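Local coordinates for betainyl-CoA thiolase (Pseudomonas putida, PDB 2HLJ) that probably acts as a hotdog-fold thioesterase that cleaves the thioester bond of acyl-CoA substrates, with betainyl-CoA as its likely substrate, at the interface of chains A and B. Numbering follows the deposited sequence. Chains: chain A/B, Hypothetical protein.

Contact 1: the interface of chains A and B. Residues chain A 25-26, 29, 66; chain B 25-26, 29, 66.
Helix 25-43, the long helix of the hotdog fold, meets its copy across the two-fold axis, with A:Leu29 packing on B:Leu29 near the helix starts. The two leucine side chains cross at about a right angle and touch through their CD2 methyls, so that CD2 of A:Leu29 meets its twin, CD2 of B:Leu29, at 3.6 Å. CG of A:Leu29 lies roughly anti to its own backbone N (chi1 -157°), which aims the side chain across the interface toward the opposite helix start. There CD2 of A:Leu29 rests 3.9 Å from CA of B:Ala26. That same methyl comes head-on toward the tyrosine of the partner, with CD2 of A:Leu29 3.6 Å from the phenol oxygen OH of B:Tyr66. Thus one methyl is approached by a methyl, a main-chain carbon and a hydroxyl of the other chain. The methyl of A:Ala26 packs against backbone instead: its CB sits 3.7 Å from the carbonyl carbon C of B:Leu29, and so small a side chain is likely to allow the close approach of the helices. Behind this layer, A:Tyr66 at the end of strand 57-66 aims its hydroxyl at the carbonyl oxygen O of A:Asp25, a weak bond that ties sheet to helix start within one chain. The aspartate in turn folds back on the first turn. Its carboxylate OD1 accepts the backbone N of A:Ala26 at 2.7 Å, a bent bond (122° at the hydrogen) that meets OD1 on its anti side, 28° out of the carboxylate plane.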
# COMPACT_ATOMS: atom_id res chain seq x y z
N ASP A 25 4.02 7.63 0.42
CA ASP A 25 2.94 6.74 -0.02
C ASP A 25 2.68 5.61 0.98
O ASP A 25 1.51 5.32 1.30
CB ASP A 25 3.23 6.15 -1.43
CG ASP A 25 4.63 5.50 -1.57
OD1 ASP A 25 5.43 5.35 -0.59
OD2 ASP A 25 4.95 5.16 -2.72
N ALA A 26 3.74 5.01 1.51
CA ALA A 26 3.55 3.84 2.39
C ALA A 26 2.87 4.21 3.72
O ALA A 26 2.21 3.38 4.36
CB ALA A 26 4.87 3.15 2.63
N LEU A 29 -0.83 4.16 3.78
CA LEU A 29 -1.20 2.77 4.08
C LEU A 29 -0.98 2.37 5.54
O LEU A 29 -1.76 1.61 6.07
CB LEU A 29 -0.54 1.77 3.12
CG LEU A 29 -1.22 0.41 2.95
CD1 LEU A 29 -2.58 0.48 2.22
CD2 LEU A 29 -0.29 -0.56 2.18
N TYR A 66 -4.12 7.63 -4.48
CA TYR A 66 -3.66 8.82 -3.77
C TYR A 66 -4.11 10.04 -4.56
O TYR A 66 -3.66 10.24 -5.68
CB TYR A 66 -2.14 8.82 -3.67
CG TYR A 66 -1.54 7.60 -3.04
CD1 TYR A 66 -1.16 6.49 -3.81
CD2 TYR A 66 -1.21 7.58 -1.68
CE1 TYR A 66 -0.56 5.39 -3.24
CE2 TYR A 66 -0.60 6.50 -1.12
CZ TYR A 66 -0.29 5.41 -1.88
OH TYR A 66 0.32 4.33 -1.26
N ASP B 25 1.45 -5.06 6.85
CA ASP B 25 1.13 -4.83 5.44
C ASP B 25 1.75 -3.53 4.90
O ASP B 25 2.33 -3.51 3.81
CB ASP B 25 -0.40 -4.83 5.18
CG ASP B 25 -1.20 -3.88 6.13
OD1 ASP B 25 -0.64 -3.09 6.96
OD2 ASP B 25 -2.43 -3.98 6.06
N ALA B 26 1.68 -2.46 5.70
CA ALA B 26 2.16 -1.16 5.20
C ALA B 26 3.68 -1.13 5.00
O ALA B 26 4.21 -0.36 4.18
CB ALA B 26 1.72 -0.05 6.14
N LEU B 29 4.95 -2.23 1.69
CA LEU B 29 4.90 -1.03 0.83
C LEU B 29 5.99 -0.01 1.14
O LEU B 29 6.49 0.62 0.22
CB LEU B 29 3.51 -0.37 0.83
CG LEU B 29 3.16 0.51 -0.37
CD1 LEU B 29 2.98 -0.30 -1.69
CD2 LEU B 29 1.85 1.30 -0.09
N TYR B 66 -0.22 -9.67 -1.29
CA TYR B 66 0.63 -10.25 -0.25
C TYR B 66 0.46 -11.76 -0.29
O TYR B 66 -0.62 -12.25 -0.01
CB TYR B 66 0.22 -9.73 1.11
CG TYR B 66 0.20 -8.23 1.25
CD1 TYR B 66 -0.97 -7.49 0.98
CD2 TYR B 66 1.29 -7.54 1.78
CE1 TYR B 66 -1.00 -6.13 1.16
CE2 TYR B 66 1.25 -6.20 1.98
CZ TYR B 66 0.12 -5.49 1.66
OH TYR B 66 0.14 -4.12 1.87

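Contact 2: the interface of chains A and B. Residues chain A 63, 65, 151-153; chain B 61-63, 109.
Carboxylate oxygen OE2 of B:Glu61 is met by water 2 and by the edge of the A:His63 imidazole. The water lies a short 2.5 Å from OE2 of B:Glu61 and passes the contact on to the guanidinium NH1 of A:Arg151, 3.2 Å from it and in the guanidinium plane. The arginine therefore meets the glutamate through solvent, and its charge would probably still favour the carboxylate. The other oxygen, OE1 of B:Glu61, is reached by water 3, which also bonds the carbonyl O of A:Thr152 at 2.8 Å. With CG of B:Glu61 anti to the backbone N (chi1 -163°) and the chain extended beyond it, the carboxylate points across at the ring: OE2 lies in the imidazole plane beside CE1, doubtfully close, and the two planes stand 87° apart. One restraint on the ring's rotation is the bond from ND1 of A:His63 to OD1 of A:Asn65, 3.3 Å long; OD1 lies in the imidazole plane, whereas ND1 stands 42° out of the amide's carbonyl plane, off its lone pairs. Carbonyl oxygens flank both faces, B:Ala62 O and A:Arg151 O. An alanine in place of A:His63 would probably leave OD1 of A:Asn65 without this donor, take the ring edge from the B:Glu61 carboxylate and open a gap between the two carbonyls. A:Ile153 runs alongside B:Glu61 in the opposite sense, and its CD1 comes from the opposite direction at B:Glu109, 3.8 Å from CG of B:Glu109. Water 1 links the backbone N of A:Ile153 to OE1 of B:Glu109. In the fold, the two 57-66 strands pair antiparallel through A:His63 and B:His63, joining the sheets, while loop 151-153 runs over the partner's strands.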
# COMPACT_ATOMS: atom_id res chain seq x y z
N HIS A 63 -5.66 -2.15 -2.87
CA HIS A 63 -5.45 -1.11 -3.87
C HIS A 63 -5.43 0.20 -3.11
O HIS A 63 -6.09 0.32 -2.10
CB HIS A 63 -6.58 -1.07 -4.92
CG HIS A 63 -6.16 -0.47 -6.22
ND1 HIS A 63 -6.49 0.82 -6.57
CD2 HIS A 63 -5.39 -0.94 -7.23
CE1 HIS A 63 -5.95 1.11 -7.74
NE2 HIS A 63 -5.28 0.06 -8.16
N ASN A 65 -5.54 4.49 -3.96
CA ASN A 65 -5.50 5.68 -4.79
C ASN A 65 -5.09 6.87 -3.98
O ASN A 65 -5.71 7.12 -2.96
CB ASN A 65 -6.86 5.93 -5.37
CG ASN A 65 -7.27 4.83 -6.29
OD1 ASN A 65 -7.71 3.77 -5.84
ND2 ASN A 65 -7.05 5.03 -7.57
N ARG A 151 -10.45 -0.80 -8.95
CA ARG A 151 -9.56 0.04 -9.77
C ARG A 151 -8.40 -0.75 -10.38
O ARG A 151 -7.88 -1.70 -9.77
CB ARG A 151 -9.03 1.22 -8.93
CG ARG A 151 -10.11 2.19 -8.50
CD ARG A 151 -10.75 2.75 -9.72
NE ARG A 151 -11.73 3.79 -9.48
CZ ARG A 151 -11.60 5.07 -9.84
NH1 ARG A 151 -10.49 5.51 -10.44
NH2 ARG A 151 -12.59 5.91 -9.58
N THR A 152 -8.00 -0.35 -11.59
CA THR A 152 -6.85 -0.93 -12.27
C THR A 152 -6.00 0.20 -12.87
O THR A 152 -6.48 1.28 -13.16
CB THR A 152 -7.24 -1.93 -13.41
OG1 THR A 152 -8.08 -1.27 -14.37
CG2 THR A 152 -7.97 -3.15 -12.86
N ILE A 153 -4.71 -0.08 -13.01
CA ILE A 153 -3.71 0.91 -13.36
C ILE A 153 -3.49 0.87 -14.84
O ILE A 153 -3.42 -0.21 -15.43
CB ILE A 153 -2.38 0.60 -12.64
CG1 ILE A 153 -2.52 0.85 -11.13
CG2 ILE A 153 -1.28 1.45 -13.20
CD1 ILE A 153 -1.49 0.09 -10.27
N GLU B 61 -1.16 5.77 -7.49
CA GLU B 61 -1.98 4.58 -7.39
C GLU B 61 -1.07 3.37 -7.26
O GLU B 61 -0.03 3.31 -7.90
CB GLU B 61 -2.82 4.45 -8.66
CG GLU B 61 -4.00 3.53 -8.60
CD GLU B 61 -4.85 3.58 -9.86
OE1 GLU B 61 -4.58 4.39 -10.80
OE2 GLU B 61 -5.81 2.81 -9.92
N ALA B 62 -1.48 2.39 -6.46
CA ALA B 62 -0.74 1.17 -6.30
C ALA B 62 -1.68 0.03 -5.95
O ALA B 62 -2.69 0.23 -5.25
CB ALA B 62 0.34 1.31 -5.21
N HIS B 63 -1.36 -1.15 -6.46
CA HIS B 63 -1.99 -2.39 -6.02
C HIS B 63 -0.91 -3.18 -5.31
O HIS B 63 0.25 -3.07 -5.67
CB HIS B 63 -2.54 -3.21 -7.20
CG HIS B 63 -3.65 -4.14 -6.82
ND1 HIS B 63 -3.44 -5.49 -6.64
CD2 HIS B 63 -4.95 -3.92 -6.51
CE1 HIS B 63 -4.57 -6.05 -6.25
NE2 HIS B 63 -5.50 -5.12 -6.16
N GLU B 109 2.14 -3.31 -8.26
CA GLU B 109 2.10 -2.54 -9.48
C GLU B 109 1.79 -1.11 -9.09
O GLU B 109 0.88 -0.90 -8.31
CB GLU B 109 0.96 -3.08 -10.37
CG GLU B 109 0.95 -2.48 -11.77
CD GLU B 109 -0.29 -2.84 -12.56
OE1 GLU B 109 -1.18 -3.55 -12.02
OE2 GLU B 109 -0.38 -2.41 -13.74
O HOH W 1 -3.94 -2.52 -11.98
O HOH W 2 -7.86 3.84 -11.01
O HOH W 3 -5.42 3.83 -13.68

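The centres of contact 1 and contact 2 lie about 11 Å apart, and strand 57-66 supplies residues to both: its end reaches contact 1, while its preceding residues supply part of contact 2. Both patches straddle the same two-fold axis, contact 1 joining helix starts and contact 2 joining strand edges, so helix layer and sheet layer are matched to the partner together. The C-terminal loop adds a further hold in contact 2 that its twin repeats with the chains exchanged. Pairing of this kind is usual for hotdog thioesterases, and the deposited dimer is therefore likely, though not proven by the crystal alone, to be the working unit.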